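Local coordinates for putative oxidoreductase (Bacteroides fragilis NCTC 9343, PDB 3EOF), which binds flavin mononucleotide as a dimeric member of the nitroreductase family and probably acts as a flavin-dependent oxidoreductase, at residues 9-14 with 127-132; 80-85 with 149-154. All coordinates share one frame; numbering follows the deposited sequence.

Interaction 1: residues 9-14 with 127-132. With FMN (flavin mononucleotide), chain C.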
loop_
_atom_site.group_PDB
_atom_site.type_symbol
_atom_site.label_atom_id
_atom_site.label_comp_id
_atom_site.label_asym_id
_atom_site.label_seq_id
_atom_site.Cartn_x
_atom_site.Cartn_y
_atom_site.Cartn_z
ATOM N N ARG A 9 15.747 4.112 9.563
ATOM C CA ARG A 9 15.770 3.309 8.377
ATOM C C ARG A 9 16.198 4.126 7.150
ATOM O O ARG A 9 16.052 5.339 7.059
ATOM C CB ARG A 9 14.407 2.618 8.107
ATOM C CG ARG A 9 13.298 3.554 7.531
ATOM C CD ARG A 9 12.210 2.812 6.838
ATOM N NE ARG A 9 12.753 2.037 5.754
ATOM C CZ ARG A 9 13.039 2.509 4.539
ATOM N NH1 ARG A 9 12.793 3.768 4.224
ATOM N NH2 ARG A 9 13.556 1.706 3.628
ATOM N N ARG A 10 16.757 3.404 6.212
ATOM C CA ARG A 10 17.115 3.969 4.963
ATOM C C ARG A 10 17.107 2.830 3.977
ATOM O O ARG A 10 17.290 1.667 4.355
ATOM C CB ARG A 10 18.470 4.675 5.071
ATOM C CG ARG A 10 19.600 3.790 5.395
ATOM C CD ARG A 10 20.613 4.543 6.168
ATOM N NE ARG A 10 20.190 4.771 7.540
ATOM C CZ ARG A 10 20.761 5.654 8.357
ATOM N NH1 ARG A 10 21.762 6.416 7.931
ATOM N NH2 ARG A 10 20.315 5.811 9.597
ATOM N N THR A 11 16.894 3.188 2.719
ATOM C CA THR A 11 16.860 2.248 1.637
ATOM C C THR A 11 18.301 1.773 1.391
ATOM O O THR A 11 19.233 2.576 1.388
ATOM C CB THR A 11 16.260 2.901 0.313
ATOM O OG1 THR A 11 14.848 3.073 0.453
ATOM C CG2 THR A 11 16.469 2.011 -0.858
ATOM N N ILE A 12 18.440 0.470 1.133
ATOM C CA ILE A 12 19.718 -0.141 0.902
ATOM C C ILE A 12 19.645 -0.742 -0.465
ATOM O O ILE A 12 18.706 -1.509 -0.763
ATOM C CB ILE A 12 20.037 -1.224 1.954
ATOM C CG1 ILE A 12 20.066 -0.613 3.372
ATOM C CG2 ILE A 12 21.323 -1.906 1.592
ATOM C CD1 ILE A 12 21.181 0.420 3.610
ATOM N N ARG A 13 20.631 -0.380 -1.288
ATOM C CA ARG A 13 20.730 -0.784 -2.678
ATOM C C ARG A 13 21.987 -1.604 -3.007
ATOM O O ARG A 13 22.184 -1.995 -4.151
ATOM C CB ARG A 13 20.748 0.474 -3.556
ATOM C CG ARG A 13 19.487 1.301 -3.503
ATOM C CD ARG A 13 19.640 2.594 -4.255
ATOM N NE ARG A 13 18.385 3.338 -4.281
ATOM C CZ ARG A 13 17.959 4.193 -3.347
ATOM N NH1 ARG A 13 18.657 4.444 -2.249
ATOM N NH2 ARG A 13 16.798 4.803 -3.505
ATOM N N LYS A 14 22.862 -1.823 -2.026
ATOM C CA LYS A 14 24.104 -2.567 -2.233
ATOM C C LYS A 14 24.036 -3.681 -1.209
ATOM O O LYS A 14 23.769 -3.401 -0.044
ATOM C CB LYS A 14 25.325 -1.706 -1.949
ATOM C CG LYS A 14 25.463 -0.457 -2.742
ATOM C CD LYS A 14 25.911 -0.722 -4.125
ATOM C CE LYS A 14 26.071 0.597 -4.891
ATOM N NZ LYS A 14 27.032 1.540 -4.240
ATOM N N GLY A 127 18.504 -5.105 4.269
ATOM C CA GLY A 127 18.270 -3.832 3.626
ATOM C C GLY A 127 17.364 -4.137 2.443
ATOM O O GLY A 127 17.478 -5.161 1.795
ATOM N N ILE A 128 16.447 -3.239 2.179
ATOM C CA ILE A 128 15.492 -3.393 1.117
ATOM C C ILE A 128 15.481 -2.114 0.250
ATOM O O ILE A 128 15.950 -1.055 0.640
ATOM C CB ILE A 128 14.058 -3.670 1.684
ATOM C CG1 ILE A 128 13.499 -2.442 2.413
ATOM C CG2 ILE A 128 14.041 -4.922 2.663
ATOM C CD1 ILE A 128 12.843 -1.365 1.545
ATOM N N CYS A 129 14.904 -2.259 -0.928
ATOM C CA CYS A 129 14.710 -1.181 -1.870
ATOM C C CYS A 129 13.501 -1.551 -2.707
ATOM O O CYS A 129 13.406 -2.666 -3.220
ATOM C CB CYS A 129 15.913 -1.005 -2.781
ATOM S SG CYS A 129 15.742 0.393 -3.881
ATOM N N TYR A 130 12.546 -0.641 -2.815
ATOM C CA TYR A 130 11.400 -0.872 -3.653
ATOM C C TYR A 130 11.804 -0.465 -5.046
ATOM O O TYR A 130 12.602 0.447 -5.193
ATOM C CB TYR A 130 10.245 0.007 -3.226
ATOM C CG TYR A 130 9.462 -0.453 -1.979
ATOM C CD1 TYR A 130 8.355 -1.263 -2.113
ATOM C CD2 TYR A 130 9.780 -0.019 -0.728
ATOM C CE1 TYR A 130 7.583 -1.640 -1.017
ATOM C CE2 TYR A 130 9.015 -0.412 0.393
ATOM C CZ TYR A 130 7.894 -1.234 0.202
ATOM O OH TYR A 130 7.078 -1.686 1.233
ATOM N N LEU A 131 11.267 -1.143 -6.051
ATOM C CA LEU A 131 11.475 -0.752 -7.437
ATOM C C LEU A 131 10.074 -0.271 -7.943
ATOM O O LEU A 131 9.040 -1.055 -7.991
ATOM C CB LEU A 131 12.069 -1.875 -8.291
ATOM C CG LEU A 131 13.225 -2.717 -7.722
ATOM C CD1 LEU A 131 13.415 -3.969 -8.584
ATOM C CD2 LEU A 131 14.541 -1.917 -7.553
ATOM N N GLY A 132 10.062 1.025 -8.295
ATOM C CA GLY A 132 8.876 1.714 -8.824
ATOM C C GLY A 132 8.663 1.379 -10.282
ATOM O O GLY A 132 7.585 1.627 -10.885
HETATM N N1 FMN C . 14.647 3.476 -5.260
HETATM C C2 FMN C . 15.405 3.234 -6.411
HETATM O O2 FMN C . 16.643 3.313 -6.388
HETATM N N3 FMN C . 14.786 2.931 -7.626
HETATM C C4 FMN C . 13.385 2.849 -7.759
HETATM O O4 FMN C . 12.886 2.175 -8.738
HETATM C C4A FMN C . 12.631 3.119 -6.575
HETATM N N5 FMN C . 11.245 3.066 -6.624
HETATM C C5A FMN C . 10.466 3.270 -5.495
HETATM C C6 FMN C . 9.076 3.175 -5.642
HETATM C C7 FMN C . 8.234 3.380 -4.564
HETATM C C7M FMN C . 6.754 3.287 -4.802
HETATM C C8 FMN C . 8.778 3.696 -3.322
HETATM C C8M FMN C . 7.878 3.676 -2.132
HETATM C C9 FMN C . 10.179 3.794 -3.164
HETATM C C9A FMN C . 11.063 3.584 -4.253
HETATM N N10 FMN C . 12.477 3.669 -4.182
HETATM C C10 FMN C . 13.251 3.434 -5.332
HETATM C "C1'" FMN C . 13.206 4.087 -2.908
HETATM C "C2'" FMN C . 13.040 5.588 -2.714
HETATM O "O2'" FMN C . 13.827 6.260 -3.706
HETATM C "C3'" FMN C . 13.348 6.006 -1.290
HETATM O "O3'" FMN C . 12.404 5.480 -0.339
HETATM C "C4'" FMN C . 13.397 7.532 -1.125
HETATM O "O4'" FMN C . 14.520 8.073 -1.792
HETATM C "C5'" FMN C . 13.589 7.878 0.325
HETATM O "O5'" FMN C . 14.746 7.134 0.714
HETATM P P FMN C . 14.761 6.220 2.064
HETATM O O1P FMN C . 13.769 5.044 1.937
HETATM O O2P FMN C . 14.343 7.093 3.219
HETATM O O3P FMN C . 16.239 5.843 2.247
HETATM O O HOH W 1 16.724 -0.954 4.054
HETATM O O HOH W 2 12.878 1.602 -0.901
#

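Interaction 2: residues 80-85 with 149-154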
loop_
_atom_site.group_PDB
_atom_site.type_symbol
_atom_site.label_atom_id
_atom_site.label_comp_id
_atom_site.label_asym_id
_atom_site.label_seq_id
_atom_site.Cartn_x
_atom_site.Cartn_y
_atom_site.Cartn_z
ATOM N N ASP A 80 -3.580 -10.250 -6.351
ATOM C CA ASP A 80 -4.022 -11.565 -6.830
ATOM C C ASP A 80 -5.446 -11.836 -6.383
ATOM O O ASP A 80 -5.715 -12.065 -5.196
ATOM C CB ASP A 80 -3.063 -12.632 -6.295
ATOM C CG ASP A 80 -3.339 -14.044 -6.800
ATOM O OD1 ASP A 80 -4.486 -14.367 -7.091
ATOM O OD2 ASP A 80 -2.377 -14.857 -6.847
ATOM N N PHE A 81 -6.355 -11.730 -7.340
ATOM C CA PHE A 81 -7.753 -12.153 -7.155
ATOM C C PHE A 81 -7.977 -13.528 -7.797
ATOM O O PHE A 81 -9.025 -14.147 -7.596
ATOM C CB PHE A 81 -8.772 -11.123 -7.693
ATOM C CG PHE A 81 -9.561 -10.472 -6.614
ATOM C CD1 PHE A 81 -10.505 -11.221 -5.923
ATOM C CD2 PHE A 81 -9.421 -9.145 -6.317
ATOM C CE1 PHE A 81 -11.280 -10.649 -4.924
ATOM C CE2 PHE A 81 -10.198 -8.564 -5.342
ATOM C CZ PHE A 81 -11.119 -9.323 -4.630
ATOM N N ARG A 82 -6.957 -14.027 -8.499
ATOM C CA ARG A 82 -7.039 -15.295 -9.187
ATOM C C ARG A 82 -7.217 -16.453 -8.229
ATOM O O ARG A 82 -8.073 -17.328 -8.448
ATOM C CB ARG A 82 -5.785 -15.550 -10.007
ATOM C CG ARG A 82 -5.870 -16.870 -10.781
ATOM C CD ARG A 82 -4.739 -16.986 -11.724
ATOM N NE ARG A 82 -4.935 -18.103 -12.630
ATOM C CZ ARG A 82 -5.550 -18.021 -13.803
ATOM N NH1 ARG A 82 -6.067 -16.877 -14.235
ATOM N NH2 ARG A 82 -5.675 -19.109 -14.535
ATOM N N ARG A 83 -6.362 -16.519 -7.215
ATOM C CA ARG A 83 -6.493 -17.589 -6.236
ATOM C C ARG A 83 -7.903 -17.603 -5.630
ATOM O O ARG A 83 -8.559 -18.659 -5.565
ATOM C CB ARG A 83 -5.407 -17.498 -5.177
ATOM C CG ARG A 83 -5.484 -18.597 -4.111
ATOM C CD ARG A 83 -4.305 -18.507 -3.181
ATOM N NE ARG A 83 -4.266 -17.184 -2.646
ATOM C CZ ARG A 83 -3.347 -16.239 -2.859
ATOM N NH1 ARG A 83 -2.212 -16.431 -3.490
ATOM N NH2 ARG A 83 -3.560 -15.071 -2.299
ATOM N N PHE A 84 -8.401 -16.452 -5.201
ATOM C CA PHE A 84 -9.761 -16.408 -4.662
ATOM C C PHE A 84 -10.820 -16.817 -5.694
ATOM O O PHE A 84 -11.740 -17.523 -5.366
ATOM C CB PHE A 84 -10.124 -15.026 -4.103
ATOM C CG PHE A 84 -11.367 -15.053 -3.284
ATOM C CD1 PHE A 84 -11.362 -15.691 -2.054
ATOM C CD2 PHE A 84 -12.551 -14.508 -3.768
ATOM C CE1 PHE A 84 -12.515 -15.777 -1.268
ATOM C CE2 PHE A 84 -13.702 -14.572 -3.008
ATOM C CZ PHE A 84 -13.692 -15.225 -1.752
ATOM N N CYS A 85 -10.710 -16.378 -6.954
ATOM C CA CYS A 85 -11.706 -16.765 -7.926
ATOM C C CYS A 85 -11.674 -18.220 -8.222
ATOM O O CYS A 85 -12.719 -18.782 -8.523
ATOM C CB CYS A 85 -11.578 -15.982 -9.230
ATOM S SG CYS A 85 -11.933 -14.256 -8.935
ATOM N N GLU A 149 -4.279 -14.225 -15.596
ATOM C CA GLU A 149 -5.370 -13.298 -15.404
ATOM C C GLU A 149 -5.730 -13.147 -13.911
ATOM O O GLU A 149 -5.641 -14.086 -13.156
ATOM C CB GLU A 149 -6.553 -13.741 -16.296
ATOM C CG GLU A 149 -7.729 -12.760 -16.394
ATOM C CD GLU A 149 -8.735 -13.137 -17.484
ATOM O OE1 GLU A 149 -8.296 -13.820 -18.439
ATOM O OE2 GLU A 149 -9.925 -12.720 -17.373
ATOM N N LEU A 150 -6.098 -11.929 -13.515
ATOM C CA LEU A 150 -6.415 -11.537 -12.146
ATOM C C LEU A 150 -5.195 -11.483 -11.216
ATOM O O LEU A 150 -5.331 -11.453 -9.972
ATOM C CB LEU A 150 -7.550 -12.370 -11.578
ATOM C CG LEU A 150 -8.872 -12.255 -12.319
ATOM C CD1 LEU A 150 -9.916 -13.084 -11.575
ATOM C CD2 LEU A 150 -9.308 -10.808 -12.477
ATOM N N VAL A 151 -4.008 -11.418 -11.833
ATOM C CA VAL A 151 -2.721 -11.258 -11.128
ATOM C C VAL A 151 -2.022 -10.106 -11.821
ATOM O O VAL A 151 -1.957 -10.056 -13.038
ATOM C CB VAL A 151 -1.814 -12.513 -11.120
ATOM C CG1 VAL A 151 -0.574 -12.254 -10.268
ATOM C CG2 VAL A 151 -2.598 -13.788 -10.573
ATOM N N PHE A 152 -1.562 -9.158 -11.016
ATOM C CA PHE A 152 -0.949 -7.965 -11.496
ATOM C C PHE A 152 0.217 -7.579 -10.566
ATOM O O PHE A 152 0.042 -7.509 -9.343
ATOM C CB PHE A 152 -2.028 -6.835 -11.545
ATOM C CG PHE A 152 -1.571 -5.626 -12.320
ATOM C CD1 PHE A 152 -0.690 -4.720 -11.751
ATOM C CD2 PHE A 152 -1.989 -5.421 -13.622
ATOM C CE1 PHE A 152 -0.199 -3.637 -12.475
ATOM C CE2 PHE A 152 -1.512 -4.343 -14.352
ATOM C CZ PHE A 152 -0.615 -3.441 -13.761
ATOM N N PRO A 153 1.413 -7.314 -11.126
ATOM C CA PRO A 153 2.535 -6.954 -10.271
ATOM C C PRO A 153 2.396 -5.530 -9.766
ATOM O O PRO A 153 2.175 -4.601 -10.556
ATOM C CB PRO A 153 3.721 -7.074 -11.201
ATOM C CG PRO A 153 3.180 -6.689 -12.523
ATOM C CD PRO A 153 1.816 -7.300 -12.558
ATOM N N ILE A 154 2.430 -5.382 -8.440
ATOM C CA ILE A 154 2.235 -4.085 -7.789
ATOM C C ILE A 154 3.575 -3.425 -7.517
ATOM O O ILE A 154 3.850 -2.325 -8.024
ATOM C CB ILE A 154 1.392 -4.213 -6.477
ATOM C CG1 ILE A 154 -0.037 -4.659 -6.849
ATOM C CG2 ILE A 154 1.302 -2.878 -5.698
ATOM C CD1 ILE A 154 -0.734 -3.784 -7.861
#

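Interaction 1: residues 9-14 with 127-132
Ile12 N donates to Ile128 O over 3.0 Å, and this backbone bond ties the loop to strand 127-131. Water extends the link twice: one molecule joins Arg10 O to Ile128 N, the other Thr11 OG1 to Tyr130 N.

Apolar contacts lie alongside the polar ones. Gly127 lies against Ile12, whose CB sits 3.6 Å from Gly127 CA, where a side chain on the strand would collide. Cys129 turns SG anti to its backbone N (chi1 -176°), bringing the sulphur of this short side chain 3.5 Å from Thr11 CG2.

The arrangement builds the FMN site of the nitroreductase fold, the loop holding the phosphate and one flavin edge while the strand passes across one face of the ring system. Arg9 NH1 and Thr11 OG1, at 2.8 and 2.7 Å, both donate to phosphate O1P of FMN, and Thr11 N reaches its O3P. Arg9 supplies positive charge, and NH2 of its guanidinium also pairs with Glu122.

On the flavin, the extended Arg13 chain places NE 2.7 Å from FMN O2 and NH2 3.1 Å from FMN N1, a positive group that would be expected to stabilise negative charge at N1 and O2 on flavin reduction. Across the ring, Gly132 N donates to FMN O4 and, weakly, to FMN N5.

Interaction 2: residues 80-85 with 149-154
Leu150 O is the hub where residues 80-85 and 149-154 meet. Phe81 N reaches it over 2.8 Å, Arg82 N adds a weak bond, and the CA-H of Asp80 also faces this oxygen. Such crowding makes this the tight part of the contact. Beside it, Leu150 lays CB against the backbone of Arg82 and sends CD1 to within 3.5 Å of Cys85 SG, so a branched apolar chain covers the first turn of the helix. Leu150 has positive phi (71°), which bends the chain just before strand 151-160.

Asp80 and Val151 form an antiparallel, non-hydrogen-bonded pair where strand 73-80 ends beside the start of strand 151-160. Their side chains lie side by side, pointing the same way, with Asp80 CG 3.9 Å from Val151 CG2. The foot of Arg82 packs here too, its CB 3.7 Å from Val151 CG2 and its chain crossing the valine at about a right angle. After Phe81 the chain enters helix 82-89, and Asp80 caps that helix: OD1 accepts from Arg83 N at 2.9 Å and 170°, a role suited to a short carboxylate. OD2 is hydrogen-bonded to Ser45 of its own chain and to Tyr183 of the second subunit.

The looser side is confined to the guanidinium end of partly exposed Arg82 and to Glu149. CG of Arg82 stands anti to its backbone N (chi1 -178°), and the extended chain lets NH1 donate to Glu149 O over 3.0 Å, with that oxygen in the guanidinium plane, while NE forms a salt bridge with Asp185 of the second subunit. The carboxylate of exposed Glu149 does not close on the arginine: OE1 stays 5.7 Å from Arg82 NH1.

Both interactions hang on one antiparallel sheet, in which strands 127-131 and 151-160 are neighbours. Interaction 1 lies at 127-131, one of the two outermost strands of this chain's sheet, interaction 2 where strand 73-80 ends beside the start of strand 151-160. Their centres are about 26 Å apart, on opposite sides of the chain's centre, although their nearest atoms come within about 5 Å. Interaction 1 lines an FMN pocket directly; in interaction 2 the side chain of Phe81 stays about 11 Å from a bound FMN. The second subunit touches both: Thr37 of the second subunit binds the FMN of interaction 1, whereas interaction 2 meets Tyr183 and Asp185 of the second subunit.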